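Cytosolic phospholipase A2 delta (Homo sapiens, PDB 5IZ5) is a calcium-dependent cytosolic enzyme that hydrolyses the sn-2 ester of glycerophospholipids, with a preference for linoleic acid at that position. Local coordinates at residues P714-L719 against V793-G798; F734-A739 against L786-Y791. The protein carries 3 engineered substitutions. All blocks are in the same frame, centred on the assembly; numbering follows the deposited sequence.

Contact 1 of 2, residues P714-L719 against V793-G798; sequences PRECHL and VQTSQG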
ATOM      1  N   PRO B 714      33.330  -4.219   9.896  1.00 80.73           N
ATOM      2  CA  PRO B 714      32.240  -5.092  10.317  1.00 76.24           C
ATOM      3  C   PRO B 714      32.566  -6.556  10.079  1.00 70.77           C
ATOM      4  O   PRO B 714      33.291  -6.889   9.146  1.00 70.09           O
ATOM      5  CB  PRO B 714      31.048  -4.637   9.465  1.00 78.12           C
ATOM      6  CG  PRO B 714      31.614  -3.834   8.352  1.00 78.70           C
ATOM      7  CD  PRO B 714      32.961  -3.344   8.767  1.00 79.24           C
ATOM      8  N   ARG B 715      32.060  -7.402  10.968  1.00 67.37           N
ATOM      9  CA  ARG B 715      32.207  -8.841  10.898  1.00 66.64           C
ATOM     10  C   ARG B 715      30.971  -9.496  10.280  1.00 64.89           C
ATOM     11  O   ARG B 715      29.962  -8.841  10.013  1.00 59.99           O
ATOM     12  CB  ARG B 715      32.435  -9.396  12.307  1.00 68.89           C
ATOM     13  CG  ARG B 715      33.492  -8.646  13.106  1.00 71.27           C
ATOM     14  CD  ARG B 715      33.681  -9.246  14.490  1.00 73.47           C
ATOM     15  NE  ARG B 715      32.497  -9.082  15.337  1.00 76.90           N
ATOM     16  CZ  ARG B 715      32.157  -7.964  15.979  1.00 78.57           C
ATOM     17  NH1 ARG B 715      32.905  -6.867  15.886  1.00 80.49           N
ATOM     18  NH2 ARG B 715      31.054  -7.941  16.723  1.00 78.24           N
ATOM     19  N   GLU B 716      31.061 -10.806  10.080  1.00 62.05           N
ATOM     20  CA  GLU B 716      30.001 -11.573   9.435  1.00 59.53           C
ATOM     21  C   GLU B 716      28.671 -11.541  10.199  1.00 59.87           C
ATOM     22  O   GLU B 716      27.604 -11.668   9.597  1.00 60.25           O
ATOM     23  CB  GLU B 716      30.430 -13.028   9.258  1.00 58.17           C
ATOM     24  CG  GLU B 716      31.490 -13.272   8.192  1.00 57.88           C
ATOM     25  CD  GLU B 716      32.917 -13.180   8.711  1.00 57.25           C
ATOM     26  OE1 GLU B 716      33.137 -12.587   9.783  1.00 52.49           O
ATOM     27  OE2 GLU B 716      33.828 -13.693   8.034  1.00 57.07           O
ATOM     28  N   CYS B 717      28.736 -11.362  11.514  1.00 58.51           N
ATOM     29  CA  CYS B 717      27.551 -11.434  12.348  1.00 57.94           C
ATOM     30  C   CYS B 717      27.665 -10.542  13.570  1.00 55.04           C
ATOM     31  O   CYS B 717      28.654 -10.605  14.294  1.00 57.83           O
ATOM     32  CB  CYS B 717      27.354 -12.877  12.791  1.00 60.91           C
ATOM     33  SG  CYS B 717      25.851 -13.147  13.744  1.00 66.97           S
ATOM     34  N   HIS B 718      26.652  -9.710  13.792  1.00 54.87           N
ATOM     35  CA  HIS B 718      26.581  -8.860  14.975  1.00 54.84           C
ATOM     36  C   HIS B 718      25.298  -9.102  15.740  1.00 53.97           C
ATOM     37  O   HIS B 718      24.215  -9.112  15.155  1.00 52.76           O
ATOM     38  CB  HIS B 718      26.604  -7.392  14.577  1.00 56.16           C
ATOM     39  CG  HIS B 718      27.889  -6.956  13.958  1.00 58.01           C
ATOM     40  ND1 HIS B 718      28.818  -6.187  14.628  1.00 59.98           N
ATOM     41  CD2 HIS B 718      28.400  -7.176  12.725  1.00 60.38           C
ATOM     42  CE1 HIS B 718      29.844  -5.951  13.829  1.00 61.29           C
ATOM     43  NE2 HIS B 718      29.614  -6.540  12.670  1.00 61.37           N
ATOM     44  N   LEU B 719      25.429  -9.256  17.054  1.00 54.34           N
ATOM     45  CA  LEU B 719      24.291  -9.484  17.933  1.00 54.81           C
ATOM     46  C   LEU B 719      23.816  -8.177  18.543  1.00 54.86           C
ATOM     47  O   LEU B 719      24.607  -7.438  19.131  1.00 53.62           O
ATOM     48  CB  LEU B 719      24.681 -10.454  19.054  1.00 54.49           C
ATOM     49  CG  LEU B 719      23.642 -10.703  20.150  1.00 55.21           C
ATOM     50  CD1 LEU B 719      22.456 -11.479  19.608  1.00 54.94           C
ATOM     51  CD2 LEU B 719      24.277 -11.452  21.309  1.00 56.08           C
ATOM     52  N   VAL B 793      26.956 -16.886   6.678  1.00 52.38           N
ATOM     53  CA  VAL B 793      25.942 -17.455   7.557  1.00 52.43           C
ATOM     54  C   VAL B 793      26.445 -18.760   8.189  1.00 51.48           C
ATOM     55  O   VAL B 793      26.286 -18.962   9.390  1.00 47.92           O
ATOM     56  CB  VAL B 793      24.603 -17.653   6.817  1.00 51.74           C
ATOM     57  CG1 VAL B 793      23.656 -18.541   7.613  1.00 50.72           C
ATOM     58  CG2 VAL B 793      23.959 -16.298   6.559  1.00 53.10           C
ATOM     59  N   GLN B 794      27.052 -19.632   7.388  1.00 54.00           N
ATOM     60  CA  GLN B 794      27.584 -20.899   7.913  1.00 58.48           C
ATOM     61  C   GLN B 794      28.606 -20.683   9.029  1.00 57.74           C
ATOM     62  O   GLN B 794      28.516 -21.293  10.088  1.00 58.30           O
ATOM     63  CB  GLN B 794      28.176 -21.760   6.797  1.00 59.80           C
ATOM     64  CG  GLN B 794      27.129 -22.603   6.092  1.00 63.61           C
ATOM     65  CD  GLN B 794      27.692 -23.401   4.935  1.00 66.59           C
ATOM     66  OE1 GLN B 794      28.861 -23.262   4.577  1.00 72.92           O
ATOM     67  NE2 GLN B 794      26.858 -24.240   4.339  1.00 66.40           N
ATOM     68  N   THR B 795      29.552 -19.780   8.803  1.00 56.80           N
ATOM     69  CA  THR B 795      30.537 -19.439   9.832  1.00 56.39           C
ATOM     70  C   THR B 795      29.923 -18.824  11.097  1.00 54.25           C
ATOM     71  O   THR B 795      30.596 -18.723  12.111  1.00 54.79           O
ATOM     72  CB  THR B 795      31.597 -18.474   9.296  1.00 58.18           C
ATOM     73  OG1 THR B 795      32.779 -18.571  10.106  1.00 59.70           O
ATOM     74  CG2 THR B 795      31.074 -17.061   9.327  1.00 58.39           C
ATOM     75  N   SER B 796      28.670 -18.379  11.025  1.00 51.79           N
ATOM     76  CA  SER B 796      27.984 -17.802  12.181  1.00 49.72           C
ATOM     77  C   SER B 796      27.049 -18.805  12.849  1.00 47.65           C
ATOM     78  O   SER B 796      26.246 -18.428  13.708  1.00 46.23           O
ATOM     79  CB  SER B 796      27.177 -16.578  11.743  1.00 51.44           C
ATOM     80  OG  SER B 796      27.973 -15.694  10.988  1.00 51.52           O
ATOM     81  N   GLN B 797      27.151 -20.075  12.459  1.00 48.92           N
ATOM     82  CA  GLN B 797      26.267 -21.117  12.972  1.00 50.55           C
ATOM     83  C   GLN B 797      26.165 -21.066  14.489  1.00 51.11           C
ATOM     84  O   GLN B 797      25.065 -21.126  15.040  1.00 53.26           O
ATOM     85  CB  GLN B 797      26.759 -22.498  12.536  1.00 51.83           C
ATOM     86  CG  GLN B 797      25.881 -23.640  13.015  1.00 53.23           C
ATOM     87  CD  GLN B 797      26.392 -25.002  12.579  1.00 54.54           C
ATOM     88  OE1 GLN B 797      27.559 -25.159  12.217  1.00 55.46           O
ATOM     89  NE2 GLN B 797      25.515 -25.996  12.606  1.00 54.43           N
ATOM     90  N   GLY B 798      27.314 -20.942  15.152  1.00 50.82           N
ATOM     91  CA  GLY B 798      27.373 -20.894  16.607  1.00 49.46           C
ATOM     92  C   GLY B 798      26.519 -19.793  17.198  1.00 49.62           C
ATOM     93  O   GLY B 798      25.730 -20.035  18.111  1.00 52.03           O
TER
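The chi1 of Ser796 (-50°) sets its OG against CB of Cys717, while SG of Cys717, anti to its backbone N (chi1 -176°), lies beside its own carbonyl carbon and near CB of Ser796. The contact joins the loop leading into strand 718-720, which pairs antiparallel with strand 730-734 in the mixed sheet of the catalytic domain, to a type I beta turn, Gln794 to Gln797, between helices 779-794 and 797-810. The backbones come closest at Cys717 and Ser796, whose CA atoms are 6.4 Å apart. No hydrogen bond crosses; the touch is van der Waals, OG of Ser796 lying 3.4 Å from CB of Cys717, a short, weakly polar residue pointing toward the turn. That hydroxyl is hydrogen-bonded to Asn792 O, so a short hydroxyl side chain suits a place where it can turn back to a carbonyl of the preceding helix. Although Ser796 occupies the N-cap position of helix 797-810, its side chain caps nothing.

Beside it, CG2 of Thr795 meets CG of Glu716 at 4.0 Å, the two side chains crossing at about a right angle; threonine suits by offering a methyl to the Glu716 methylenes, while Glu716 OE2 is hydrogen-bonded to Ser740 OG. The bend in 714-719 is held from within: Arg715 N donates to His718 NE2 at 3.1 Å, reaching the nitrogen 24° out of the imidazole plane.

Contact 2 of 2, residues F734-A739 against L786-Y791; sequences FPLVNA and LRLSDY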
ATOM      1  N   PHE B 734      23.568  -9.496   9.711  1.00 48.76           N
ATOM      2  CA  PHE B 734      24.564  -9.987   8.770  1.00 49.58           C
ATOM      3  C   PHE B 734      24.826  -8.944   7.687  1.00 52.02           C
ATOM      4  O   PHE B 734      24.130  -8.908   6.671  1.00 49.83           O
ATOM      5  CB  PHE B 734      24.085 -11.281   8.118  1.00 49.96           C
ATOM      6  CG  PHE B 734      23.819 -12.387   9.096  1.00 50.52           C
ATOM      7  CD1 PHE B 734      24.758 -13.394   9.301  1.00 51.25           C
ATOM      8  CD2 PHE B 734      22.637 -12.411   9.827  1.00 49.63           C
ATOM      9  CE1 PHE B 734      24.514 -14.410  10.210  1.00 51.48           C
ATOM     10  CE2 PHE B 734      22.389 -13.421  10.737  1.00 49.92           C
ATOM     11  CZ  PHE B 734      23.329 -14.420  10.930  1.00 49.42           C
ATOM     12  N   PRO B 735      25.841  -8.091   7.894  1.00 53.65           N
ATOM     13  CA  PRO B 735      26.149  -7.109   6.864  1.00 52.39           C
ATOM     14  C   PRO B 735      26.813  -7.740   5.653  1.00 50.39           C
ATOM     15  O   PRO B 735      27.395  -8.827   5.746  1.00 50.68           O
ATOM     16  CB  PRO B 735      27.107  -6.149   7.571  1.00 54.21           C
ATOM     17  CG  PRO B 735      27.750  -6.958   8.634  1.00 55.30           C
ATOM     18  CD  PRO B 735      26.733  -7.975   9.064  1.00 54.34           C
ATOM     19  N   LEU B 736      26.720  -7.065   4.516  1.00 49.95           N
ATOM     20  CA  LEU B 736      27.366  -7.556   3.310  1.00 52.38           C
ATOM     21  C   LEU B 736      28.838  -7.161   3.351  1.00 53.57           C
ATOM     22  O   LEU B 736      29.202  -6.034   3.020  1.00 53.12           O
ATOM     23  CB  LEU B 736      26.681  -7.007   2.061  1.00 51.91           C
ATOM     24  CG  LEU B 736      27.212  -7.532   0.724  1.00 53.17           C
ATOM     25  CD1 LEU B 736      27.184  -9.054   0.643  1.00 53.80           C
ATOM     26  CD2 LEU B 736      26.393  -6.929  -0.402  1.00 54.28           C
ATOM     27  N   VAL B 737      29.678  -8.094   3.783  1.00 56.54           N
ATOM     28  CA  VAL B 737      31.095  -7.823   3.980  1.00 57.93           C
ATOM     29  C   VAL B 737      31.919  -9.057   3.628  1.00 58.06           C
ATOM     30  O   VAL B 737      31.510 -10.181   3.898  1.00 60.22           O
ATOM     31  CB  VAL B 737      31.370  -7.366   5.434  1.00 59.47           C
ATOM     32  CG1 VAL B 737      31.119  -8.493   6.434  1.00 59.92           C
ATOM     33  CG2 VAL B 737      32.784  -6.822   5.573  1.00 61.69           C
ATOM     34  N   ASN B 738      33.073  -8.835   3.006  1.00 58.07           N
ATOM     35  CA  ASN B 738      34.029  -9.897   2.739  1.00 58.10           C
ATOM     36  C   ASN B 738      35.122  -9.819   3.791  1.00 58.40           C
ATOM     37  O   ASN B 738      36.091  -9.076   3.632  1.00 60.11           O
ATOM     38  CB  ASN B 738      34.623  -9.734   1.335  1.00 59.40           C
ATOM     39  CG  ASN B 738      35.499 -10.910   0.921  1.00 59.41           C
ATOM     40  OD1 ASN B 738      35.489 -11.966   1.554  1.00 58.81           O
ATOM     41  ND2 ASN B 738      36.254 -10.733  -0.155  1.00 57.47           N
ATOM     42  N   ALA B 739      34.946 -10.555   4.884  1.00 58.95           N
ATOM     43  CA  ALA B 739      35.934 -10.567   5.964  1.00 59.04           C
ATOM     44  C   ALA B 739      36.742 -11.866   5.918  1.00 58.17           C
ATOM     45  O   ALA B 739      37.633 -12.000   5.081  1.00 59.91           O
ATOM     46  CB  ALA B 739      35.255 -10.367   7.313  1.00 59.02           C
ATOM     47  N   LEU B 786      27.312 -15.134  -4.057  1.00 51.79           N
ATOM     48  CA  LEU B 786      26.497 -16.201  -3.492  1.00 53.64           C
ATOM     49  C   LEU B 786      27.267 -16.993  -2.433  1.00 53.75           C
ATOM     50  O   LEU B 786      26.778 -17.187  -1.322  1.00 51.21           O
ATOM     51  CB  LEU B 786      26.034 -17.146  -4.597  1.00 53.41           C
ATOM     52  CG  LEU B 786      25.158 -18.308  -4.122  1.00 55.45           C
ATOM     53  CD1 LEU B 786      23.697 -17.888  -4.087  1.00 56.39           C
ATOM     54  CD2 LEU B 786      25.348 -19.525  -5.008  1.00 57.05           C
ATOM     55  N   ARG B 787      28.469 -17.446  -2.786  1.00 55.44           N
ATOM     56  CA  ARG B 787      29.271 -18.272  -1.878  1.00 57.21           C
ATOM     57  C   ARG B 787      29.733 -17.482  -0.657  1.00 54.14           C
ATOM     58  O   ARG B 787      29.776 -18.018   0.447  1.00 55.01           O
ATOM     59  CB  ARG B 787      30.470 -18.904  -2.593  1.00 58.97           C
ATOM     60  CG  ARG B 787      30.116 -19.957  -3.630  1.00 62.16           C
ATOM     61  CD  ARG B 787      31.241 -20.960  -3.848  1.00 67.57           C
ATOM     62  NE  ARG B 787      30.932 -21.903  -4.923  1.00 73.32           N
ATOM     63  CZ  ARG B 787      31.332 -21.801  -6.193  1.00 77.38           C
ATOM     64  NH1 ARG B 787      32.080 -20.783  -6.613  1.00 78.81           N
ATOM     65  NH2 ARG B 787      30.969 -22.737  -7.065  1.00 79.50           N
ATOM     66  N   LEU B 788      30.055 -16.207  -0.851  1.00 52.21           N
ATOM     67  CA  LEU B 788      30.350 -15.322   0.272  1.00 51.77           C
ATOM     68  C   LEU B 788      29.187 -15.287   1.256  1.00 51.42           C
ATOM     69  O   LEU B 788      29.379 -15.419   2.464  1.00 54.62           O
ATOM     70  CB  LEU B 788      30.635 -13.899  -0.216  1.00 51.19           C
ATOM     71  CG  LEU B 788      30.691 -12.815   0.865  1.00 50.75           C
ATOM     72  CD1 LEU B 788      31.793 -13.110   1.872  1.00 52.26           C
ATOM     73  CD2 LEU B 788      30.892 -11.446   0.246  1.00 51.58           C
ATOM     74  N   SER B 789      27.984 -15.077   0.730  1.00 51.09           N
ATOM     75  CA  SER B 789      26.782 -14.972   1.552  1.00 48.94           C
ATOM     76  C   SER B 789      26.537 -16.271   2.306  1.00 46.93           C
ATOM     77  O   SER B 789      26.275 -16.264   3.504  1.00 45.30           O
ATOM     78  CB  SER B 789      25.566 -14.630   0.679  1.00 49.05           C
ATOM     79  OG  SER B 789      25.786 -13.450  -0.072  1.00 47.39           O
ATOM     80  N   ASP B 790      26.611 -17.378   1.578  1.00 46.98           N
ATOM     81  CA  ASP B 790      26.497 -18.714   2.152  1.00 49.81           C
ATOM     82  C   ASP B 790      27.505 -18.910   3.289  1.00 50.70           C
ATOM     83  O   ASP B 790      27.146 -19.322   4.392  1.00 50.61           O
ATOM     84  CB  ASP B 790      26.723 -19.750   1.046  1.00 50.20           C
ATOM     85  CG  ASP B 790      26.646 -21.178   1.541  1.00 50.76           C
ATOM     86  OD1 ASP B 790      26.060 -21.430   2.612  1.00 53.99           O
ATOM     87  OD2 ASP B 790      27.169 -22.061   0.838  1.00 55.44           O
ATOM     88  N   TYR B 791      28.761 -18.587   3.007  1.00 52.27           N
ATOM     89  CA  TYR B 791      29.834 -18.723   3.984  1.00 54.84           C
ATOM     90  C   TYR B 791      29.579 -17.898   5.244  1.00 53.32           C
ATOM     91  O   TYR B 791      29.690 -18.413   6.357  1.00 53.03           O
ATOM     92  CB  TYR B 791      31.167 -18.320   3.356  1.00 56.65           C
ATOM     93  CG  TYR B 791      32.300 -18.263   4.343  1.00 58.92           C
ATOM     94  CD1 TYR B 791      33.103 -19.375   4.580  1.00 60.44           C
ATOM     95  CD2 TYR B 791      32.571 -17.096   5.038  1.00 57.95           C
ATOM     96  CE1 TYR B 791      34.146 -19.321   5.489  1.00 60.58           C
ATOM     97  CE2 TYR B 791      33.604 -17.033   5.943  1.00 60.57           C
ATOM     98  CZ  TYR B 791      34.392 -18.147   6.168  1.00 60.72           C
ATOM     99  OH  TYR B 791      35.427 -18.085   7.072  1.00 60.16           O
TER
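The backbone of Leu736, Val737 and Asn738 is extended as it passes helix 779-794, and its nearest approach by CA atoms is 7.0 Å, from Asn738 to Leu788. Leu788 provides most of the helix's share of this contact. Its CG stands anti to the backbone N (chi1 169°), which carries the branched end out to the loop. There the branch receives the carbonyl of Val737: the oxygen is 3.6 Å from CD1 of Leu788 and 3.9 Å from CD2 of the same residue, so both methyls lie against it. Val737 itself takes part through its backbone, its CB bond pointing away from the helix. This carbonyl is not left to hydrocarbon alone, since ND2 of Asn792, one turn farther along the helix, donates a hydrogen bond to it.

On one flank CD1 of Leu788 also meets OD1 of Asn738 at 3.9 Å. The hydrogen bond from Asn738 ND2 to Gly759 O helps set how the amide is turned, with OD1 on the side of the leucine methyl. CD2 makes a looser apolar contact with CD1 of Leu736, at 4.4 Å. An alanine in place of Leu788 would probably open a gap beside the Val737 carbonyl and take from Leu736 and Asn738 the methyls they meet.

The loop leaves strand 730-734 and is laid across helix 779-794, which in turn packs on helix 335-351 through Leu786 and Asp790, with Ser789 OG hydrogen-bonded to Ser341 OG. Leu736 touches Leu785 of the first helix and Arg337 of the second, and its side chain lies about 8 Å from the substrate-binding Gly334, just before helix 335-351.

How the contacts relate
Following the chain from its N terminus, 714-719 comes first and leads into strand 718-720; the chain then returns through strand 730-734 to 734-739, runs on to helix 779-794 with 786-791, and ends its part at 793-798. Contact 2 therefore closes a 46-residue loop lying wholly within the 73-residue loop of contact 1, and the two do not cross. Their centres are 9 Å apart, and they touch directly: Glu716 O lies 3.3 Å from Phe734 CD1. Around the antiparallel pair 718-720 and 730-734, contact 2 ties the loop after the second strand to helix 779-794, and contact 1 ties the approach to the first strand to the turn following that helix.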